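Local atomic coordinates of beta-lactamase (Sphaerobacter thermophilus, PDB entry 4EWF), a protein that probably hydrolyses beta-lactams to substituted beta-amino acids, as a member of the class A beta-lactamase family. Residues G26-T31 with V239-E244; R47-S52 with E159-P164; E193-P198 with W213-G218. All blocks are in the same frame, centred on the assembly; numbering follows the deposited sequence.

Contact 1: G26-T31 with V239-E244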
# COMPACT_ATOMS: atom_id res chain seq x y z
N GLY A 26 7.64 10.08 17.60
CA GLY A 26 6.76 9.84 16.48
C GLY A 26 5.66 8.86 16.82
O GLY A 26 5.54 8.40 17.96
N THR A 27 4.85 8.50 15.83
CA THR A 27 3.71 7.61 16.04
C THR A 27 3.69 6.49 15.03
O THR A 27 3.94 6.71 13.85
CB THR A 27 2.37 8.41 15.94
OG1 THR A 27 2.34 9.40 16.96
CG2 THR A 27 1.15 7.48 16.11
N VAL A 28 3.35 5.29 15.50
CA VAL A 28 3.17 4.13 14.61
C VAL A 28 1.71 3.65 14.68
O VAL A 28 1.09 3.65 15.75
CB VAL A 28 4.12 2.97 15.02
CG1 VAL A 28 3.79 1.66 14.26
CG2 VAL A 28 5.59 3.38 14.79
N GLY A 29 1.16 3.26 13.54
CA GLY A 29 -0.12 2.56 13.50
C GLY A 29 0.16 1.26 12.78
O GLY A 29 0.82 1.25 11.73
N ALA A 30 -0.31 0.14 13.33
CA ALA A 30 -0.04 -1.17 12.75
C ALA A 30 -1.20 -2.11 12.99
O ALA A 30 -1.70 -2.23 14.11
CB ALA A 30 1.23 -1.76 13.35
N THR A 31 -1.60 -2.78 11.92
CA THR A 31 -2.56 -3.86 12.00
C THR A 31 -1.96 -5.02 11.22
O THR A 31 -1.66 -4.90 10.04
CB THR A 31 -3.93 -3.44 11.41
OG1 THR A 31 -4.49 -2.39 12.20
CG2 THR A 31 -4.90 -4.62 11.40
N VAL A 239 0.11 -7.15 6.48
CA VAL A 239 0.81 -6.10 7.20
C VAL A 239 0.43 -4.69 6.72
O VAL A 239 0.66 -4.34 5.57
CB VAL A 239 2.34 -6.27 7.06
CG1 VAL A 239 3.09 -5.10 7.75
CG2 VAL A 239 2.77 -7.63 7.62
N ALA A 240 -0.15 -3.90 7.61
CA ALA A 240 -0.43 -2.50 7.29
C ALA A 240 0.20 -1.62 8.38
O ALA A 240 -0.27 -1.58 9.51
CB ALA A 240 -1.95 -2.27 7.19
N VAL A 241 1.30 -0.96 8.04
CA VAL A 241 1.99 -0.12 9.01
C VAL A 241 2.10 1.30 8.49
O VAL A 241 2.55 1.52 7.37
CB VAL A 241 3.40 -0.67 9.31
CG1 VAL A 241 4.15 0.25 10.28
CG2 VAL A 241 3.28 -2.07 9.88
N PHE A 242 1.65 2.25 9.30
CA PHE A 242 1.77 3.67 9.01
C PHE A 242 2.67 4.31 10.04
O PHE A 242 2.56 3.99 11.23
CB PHE A 242 0.38 4.32 9.00
CG PHE A 242 -0.47 3.87 7.84
CD1 PHE A 242 -0.67 4.69 6.75
CD2 PHE A 242 -1.02 2.59 7.82
CE1 PHE A 242 -1.44 4.27 5.66
CE2 PHE A 242 -1.78 2.15 6.73
CZ PHE A 242 -1.99 3.00 5.64
N THR A 243 3.56 5.19 9.61
CA THR A 243 4.38 5.90 10.59
C THR A 243 4.41 7.39 10.30
O THR A 243 4.38 7.81 9.14
CB THR A 243 5.84 5.37 10.71
OG1 THR A 243 6.67 5.95 9.69
CG2 THR A 243 5.92 3.84 10.65
N GLU A 244 4.51 8.17 11.36
CA GLU A 244 4.37 9.61 11.25
C GLU A 244 5.35 10.27 12.21
O GLU A 244 5.45 9.89 13.39
CB GLU A 244 2.91 9.93 11.61
CG GLU A 244 2.55 11.32 11.92
CD GLU A 244 1.07 11.40 12.30
OE1 GLU A 244 0.23 10.94 11.51
OE2 GLU A 244 0.77 11.89 13.41
O HOH W 1 2.43 11.64 15.50
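In the central antiparallel sheet of the beta-lactamase fold, Thr27-Thr31, near the start of the chain, pair with Ala240-Glu244, near its end. The segment axes run 4.6 Å apart at 170°. Three hydrogen-bonded pairs, Thr27 with Glu244, Gly29 with Phe242 and Thr31 with Ala240, each supply two backbone bonds; in the middle one Gly29 N reaches Phe242 O at 2.8 Å. The non-hydrogen-bonded pairs alternate with these and put aliphatic groups on one face. There Ala30 CB touches Val241 CG2 at 4.0 Å. Val28 and Thr243 point the same way, side by side, with Val28 CG2 4.2 Å from Thr243 CG2. With Val28 CG1 anti to its backbone N (chi1 171°), that methyl also lies 4.2 Å from Val241 CG1. The other face carries Phe242, whose ring leads away from the facing Gly29. At the end of the pairing a water joins Thr27 OG1 to Glu244 OE2, donating to the carboxylate over 2.7 Å. Helix 249-266 packs on the valine face through Ile256 and Ile259, whereas Thr31 and Phe242 lie against Pro164 of helix 164-175. Asp165 binds Thr31 OG1, and strand 223-232 flanks the pair, its Val224 O taking Thr243 OG1.

Contact 2: R47-S52 with E159-P164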
# COMPACT_ATOMS: atom_id res chain seq x y z
N ARG A 47 -6.09 7.79 12.59
CA ARG A 47 -6.01 8.35 11.25
C ARG A 47 -4.60 8.86 10.91
O ARG A 47 -4.05 9.68 11.64
CB ARG A 47 -7.02 9.49 11.10
CG ARG A 47 -8.46 9.07 11.36
CD ARG A 47 -9.38 10.29 11.64
NE ARG A 47 -10.75 9.89 11.91
CZ ARG A 47 -11.35 9.94 13.10
NH1 ARG A 47 -10.69 10.40 14.17
NH2 ARG A 47 -12.61 9.55 13.21
N PHE A 48 -4.04 8.36 9.81
CA PHE A 48 -2.73 8.77 9.29
C PHE A 48 -2.90 9.30 7.85
O PHE A 48 -3.86 8.93 7.17
CB PHE A 48 -1.79 7.55 9.22
CG PHE A 48 -1.45 6.96 10.56
CD1 PHE A 48 -0.26 7.30 11.19
CD2 PHE A 48 -2.33 6.10 11.20
CE1 PHE A 48 0.07 6.76 12.44
CE2 PHE A 48 -2.02 5.56 12.46
CZ PHE A 48 -0.82 5.90 13.08
N ARG A 49 -1.97 10.11 7.37
CA ARG A 49 -1.95 10.44 5.95
C ARG A 49 -1.66 9.17 5.17
O ARG A 49 -0.72 8.42 5.49
CB ARG A 49 -0.90 11.52 5.62
CG ARG A 49 -1.16 12.85 6.32
CD ARG A 49 -0.15 13.94 5.93
NE ARG A 49 -0.17 15.02 6.91
CZ ARG A 49 -1.00 16.04 6.86
NH1 ARG A 49 -1.87 16.14 5.86
NH2 ARG A 49 -0.97 16.97 7.79
N ALA A 50 -2.48 8.88 4.18
CA ALA A 50 -2.30 7.65 3.42
C ALA A 50 -1.06 7.75 2.55
O ALA A 50 -0.43 6.73 2.26
CB ALA A 50 -3.52 7.36 2.55
N ALA A 51 -0.71 8.97 2.12
CA ALA A 51 0.31 9.11 1.09
C ALA A 51 -0.04 8.17 -0.07
O ALA A 51 -1.22 7.98 -0.40
CB ALA A 51 1.70 8.78 1.66
N SER A 52 0.96 7.54 -0.66
CA SER A 52 0.73 6.70 -1.82
C SER A 52 0.00 5.36 -1.59
O SER A 52 -0.27 4.65 -2.55
CB SER A 52 2.06 6.42 -2.54
OG SER A 52 2.51 7.61 -3.15
N GLU A 159 -7.42 16.07 2.57
CA GLU A 159 -6.33 15.12 2.60
C GLU A 159 -6.89 13.72 2.37
O GLU A 159 -8.10 13.48 2.57
CB GLU A 159 -5.61 15.21 3.97
CG GLU A 159 -4.41 14.25 4.15
CD GLU A 159 -3.30 14.47 3.12
OE1 GLU A 159 -3.42 13.96 1.98
OE2 GLU A 159 -2.30 15.14 3.46
N ASN A 160 -6.02 12.81 1.94
CA ASN A 160 -6.34 11.40 1.81
C ASN A 160 -5.93 10.69 3.11
O ASN A 160 -4.74 10.55 3.38
CB ASN A 160 -5.59 10.77 0.64
CG ASN A 160 -5.88 11.45 -0.68
OD1 ASN A 160 -7.00 11.91 -0.92
ND2 ASN A 160 -4.88 11.54 -1.54
N TRP A 161 -6.92 10.25 3.88
CA TRP A 161 -6.69 9.65 5.20
C TRP A 161 -6.74 8.13 5.11
O TRP A 161 -7.43 7.57 4.26
CB TRP A 161 -7.74 10.15 6.22
CG TRP A 161 -7.67 11.65 6.41
CD1 TRP A 161 -8.58 12.58 5.98
CD2 TRP A 161 -6.60 12.38 7.04
NE1 TRP A 161 -8.14 13.85 6.31
CE2 TRP A 161 -6.94 13.75 6.96
CE3 TRP A 161 -5.40 12.01 7.66
CZ2 TRP A 161 -6.11 14.76 7.49
CZ3 TRP A 161 -4.57 13.01 8.18
CH2 TRP A 161 -4.94 14.37 8.10
N ALA A 162 -6.00 7.46 5.99
CA ALA A 162 -6.02 6.01 6.08
C ALA A 162 -6.02 5.59 7.55
O ALA A 162 -5.59 6.35 8.42
CB ALA A 162 -4.79 5.44 5.41
N THR A 163 -6.47 4.36 7.81
CA THR A 163 -6.15 3.74 9.09
C THR A 163 -5.51 2.40 8.79
O THR A 163 -5.79 1.80 7.77
CB THR A 163 -7.38 3.51 10.01
OG1 THR A 163 -8.22 2.51 9.44
CG2 THR A 163 -8.17 4.79 10.18
N PRO A 164 -4.64 1.92 9.70
CA PRO A 164 -4.06 0.58 9.50
C PRO A 164 -5.17 -0.48 9.38
O PRO A 164 -5.10 -1.34 8.50
CB PRO A 164 -3.20 0.38 10.76
CG PRO A 164 -2.92 1.78 11.28
CD PRO A 164 -4.18 2.57 10.94
O HOH W 2 -2.35 10.53 -0.70
O HOH W 3 -2.15 11.40 2.08
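Phe48 and Ala162 are the hydrogen-bonded pair of a short antiparallel ladder between strands 48-49 and 161-162, consistent with the place where the omega loop of a class A enzyme rejoins the body of the protein. Phe48 N donates to Ala162 O over 2.9 Å, Ala162 N answers to Phe48 O, and Ala50 N extends the series to Asn160 O. Asn160 O also receives a bond from a water that accepts Ala51 N and donates to Glu159 OE1. A second water links Asn160 ND2 (2.9 Å) to Ala51 O (2.8 Å). Ser145 N and Arg146 O hold the two ends of the same Asn160 amide. Glu159 is gripped at both oxygens: OE1 takes Asn160 N on its anti lone pair, and OE2 uses its own anti lone pair for Arg49 NH1, 2.6 Å away in a salt bridge, besides accepting Ala153 N. Guanidinium and carboxylate planes stand 73° apart. One face of the guanidinium lies over Trp161 CH2, and Arg49 CG rests 3.9 Å from Trp161 CZ3; Glu159 CG sits over one face of the indole, near its rim. Apolar contacts finish the joint, with Ala50 CB 3.7 Å from Ala162 CB and Phe48 CE2 4.0 Å from Pro164 CD. Buried polar groups are thus satisfied largely by backbone and ordered water, which ties the loop's end to the residues leading into Ser52, the probable nucleophile of an SxxK motif.

Contact 3: E193-P198 with W213-G218. With SO4 (sulfate ion), chain E.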
# COMPACT_ATOMS: atom_id res chain seq x y z
N GLU A 193 3.42 -7.42 -6.14
CA GLU A 193 4.70 -8.13 -6.09
C GLU A 193 5.79 -7.38 -6.86
O GLU A 193 6.98 -7.62 -6.68
CB GLU A 193 4.55 -9.57 -6.62
CG GLU A 193 3.70 -10.46 -5.71
CD GLU A 193 3.42 -11.85 -6.27
OE1 GLU A 193 4.27 -12.38 -7.02
OE2 GLU A 193 2.36 -12.43 -5.95
N LYS A 194 5.38 -6.45 -7.72
CA LYS A 194 6.35 -5.70 -8.51
C LYS A 194 6.87 -4.43 -7.80
O LYS A 194 7.67 -3.68 -8.36
CB LYS A 194 5.78 -5.41 -9.90
CG LYS A 194 5.63 -6.72 -10.70
CD LYS A 194 5.35 -6.49 -12.16
CE LYS A 194 5.36 -7.81 -12.91
NZ LYS A 194 4.40 -8.77 -12.30
N GLN A 195 6.42 -4.23 -6.57
CA GLN A 195 6.94 -3.18 -5.68
C GLN A 195 8.47 -3.08 -5.77
O GLN A 195 9.17 -4.07 -5.59
CB GLN A 195 6.52 -3.48 -4.23
CG GLN A 195 7.09 -2.55 -3.17
CD GLN A 195 6.84 -1.09 -3.48
OE1 GLN A 195 7.78 -0.34 -3.68
NE2 GLN A 195 5.58 -0.69 -3.52
N GLN A 196 9.00 -1.89 -6.06
CA GLN A 196 10.44 -1.78 -6.28
C GLN A 196 11.26 -1.41 -5.04
O GLN A 196 12.49 -1.47 -5.08
CB GLN A 196 10.75 -0.82 -7.43
CG GLN A 196 10.23 -1.35 -8.76
CD GLN A 196 10.93 -0.71 -9.95
OE1 GLN A 196 11.75 0.20 -9.80
NE2 GLN A 196 10.61 -1.21 -11.15
N ASN A 197 10.60 -1.00 -3.96
CA ASN A 197 11.30 -0.65 -2.73
C ASN A 197 11.22 -1.78 -1.70
O ASN A 197 10.18 -1.93 -1.04
CB ASN A 197 10.72 0.63 -2.14
CG ASN A 197 11.44 1.06 -0.87
OD1 ASN A 197 12.43 0.46 -0.48
ND2 ASN A 197 10.94 2.11 -0.22
N PRO A 198 12.29 -2.57 -1.55
CA PRO A 198 12.29 -3.72 -0.63
C PRO A 198 12.70 -3.39 0.81
O PRO A 198 12.96 -4.32 1.57
CB PRO A 198 13.38 -4.61 -1.23
CG PRO A 198 14.39 -3.64 -1.74
CD PRO A 198 13.56 -2.48 -2.30
N TRP A 213 6.04 -11.83 -1.79
CA TRP A 213 5.57 -10.66 -1.05
C TRP A 213 5.22 -9.55 -2.03
O TRP A 213 5.72 -9.51 -3.16
CB TRP A 213 6.61 -10.19 -0.02
CG TRP A 213 7.79 -9.48 -0.63
CD1 TRP A 213 8.91 -10.06 -1.16
CD2 TRP A 213 7.96 -8.06 -0.75
NE1 TRP A 213 9.77 -9.07 -1.62
CE2 TRP A 213 9.20 -7.84 -1.38
CE3 TRP A 213 7.16 -6.96 -0.40
CZ2 TRP A 213 9.68 -6.56 -1.67
CZ3 TRP A 213 7.63 -5.68 -0.68
CH2 TRP A 213 8.88 -5.49 -1.31
N GLY A 214 4.35 -8.66 -1.60
CA GLY A 214 4.00 -7.49 -2.40
C GLY A 214 3.56 -6.42 -1.45
O GLY A 214 3.11 -6.71 -0.34
N SER A 215 3.65 -5.17 -1.88
CA SER A 215 3.20 -4.09 -1.02
C SER A 215 3.05 -2.80 -1.82
O SER A 215 3.54 -2.70 -2.95
CB SER A 215 4.18 -3.87 0.13
OG SER A 215 5.24 -3.00 -0.26
N LYS A 216 2.34 -1.84 -1.24
CA LYS A 216 2.35 -0.48 -1.74
C LYS A 216 2.89 0.39 -0.62
O LYS A 216 2.30 0.46 0.47
CB LYS A 216 0.96 0.02 -2.15
CG LYS A 216 1.00 1.47 -2.71
CD LYS A 216 1.74 1.48 -4.05
CE LYS A 216 2.09 2.91 -4.52
NZ LYS A 216 3.28 3.48 -3.81
N THR A 217 4.01 1.03 -0.90
CA THR A 217 4.61 1.98 0.03
C THR A 217 3.92 3.33 -0.07
O THR A 217 3.18 3.61 -1.03
CB THR A 217 6.07 2.23 -0.37
OG1 THR A 217 6.10 2.56 -1.77
CG2 THR A 217 6.92 0.98 -0.12
N GLY A 218 4.19 4.17 0.91
CA GLY A 218 3.77 5.56 0.89
C GLY A 218 4.76 6.42 1.65
O GLY A 218 5.19 6.07 2.76
S SO4 E . 6.40 6.11 -2.27
O1 SO4 E . 5.38 7.11 -1.91
O2 SO4 E . 5.71 4.96 -2.87
O3 SO4 E . 7.34 6.69 -3.23
O4 SO4 E . 7.14 5.67 -1.08
O HOH W 4 8.06 -9.04 -4.45
O HOH W 5 5.42 2.07 -4.94
O HOH W 6 8.15 2.21 -4.49
O HOH W 7 9.06 3.89 -1.81
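Gln195 lies across the edge strand at Ser215 and makes the one direct hydrogen bond between 193-198 and 213-218: its NE2 donates to Ser215 O over 2.9 Å, almost straight at 175°. The bond lies in the amide plane of Gln195 but rises 49° out of the plane of the carbonyl it meets. CG anti to the backbone N (chi1 175°) brings that carbon 3.5 Å from Ser215 OG, a hydroxyl itself bonded to Asp226. The other end of the amide, OE1, accepts Asn197 N on a lone pair and so ties the loop to itself. This is the tight part, and Trp213 completes it. Asn197 O meets the indole at its edge, 3.8 Å from CH2, with Pro198 CA 3.9 Å from the same atom; further back, Glu193 CG touches Trp213 O at 3.4 Å and a water donates to both Glu193 O and Trp213 O.

Toward Thr217 the backbones draw apart; Thr217 CG2 still packs on the Gln195 amide, but the polar links run through water. One water takes Gln195 NE2 and Lys216 NZ; another takes Asn197 ND2 and donates to both Thr217 OG1 and a sulfate, probably from the crystallisation liquor. Arg199 bonds Asn197 OD1, and ND2 also donates to Glu253. Thr217 OG1 donates to sulfate O2 at 2.7 Å, and Lys216 NZ lies 3.0 Å from the same oxygen while bonding Thr217 O and Ser113 OG. Lys216-Thr217-Gly218 resembles the KTG motif of class A enzymes. An anion held here by hydroxyls, beside a lysine, is consistent with a pocket for the substrate's carboxylate.

In the fold
Contact 1 and contact 3 belong to the same five-stranded sheet, one between its inner strands and the other on its outer strand 212-220, with centres about 16 Å apart. Contact 1 is buried and contact 3 only partly so, and the chemistry differs to match: contact 1 is a backbone ladder with aliphatic packing, whereas contact 3 relies on one amide, an indole and several bridging waters. Contact 2 is also buried, yet its small ladder is reinforced by a salt bridge and water bridges. It touches both others, Phe48 CZ and Pro164 packing on Gly29, and Ser52 meeting Lys216 and Thr217. Contacts 2 and 3 thereby bring probable active-site motifs together, and one sulfate binds Ser52 as well as Thr217.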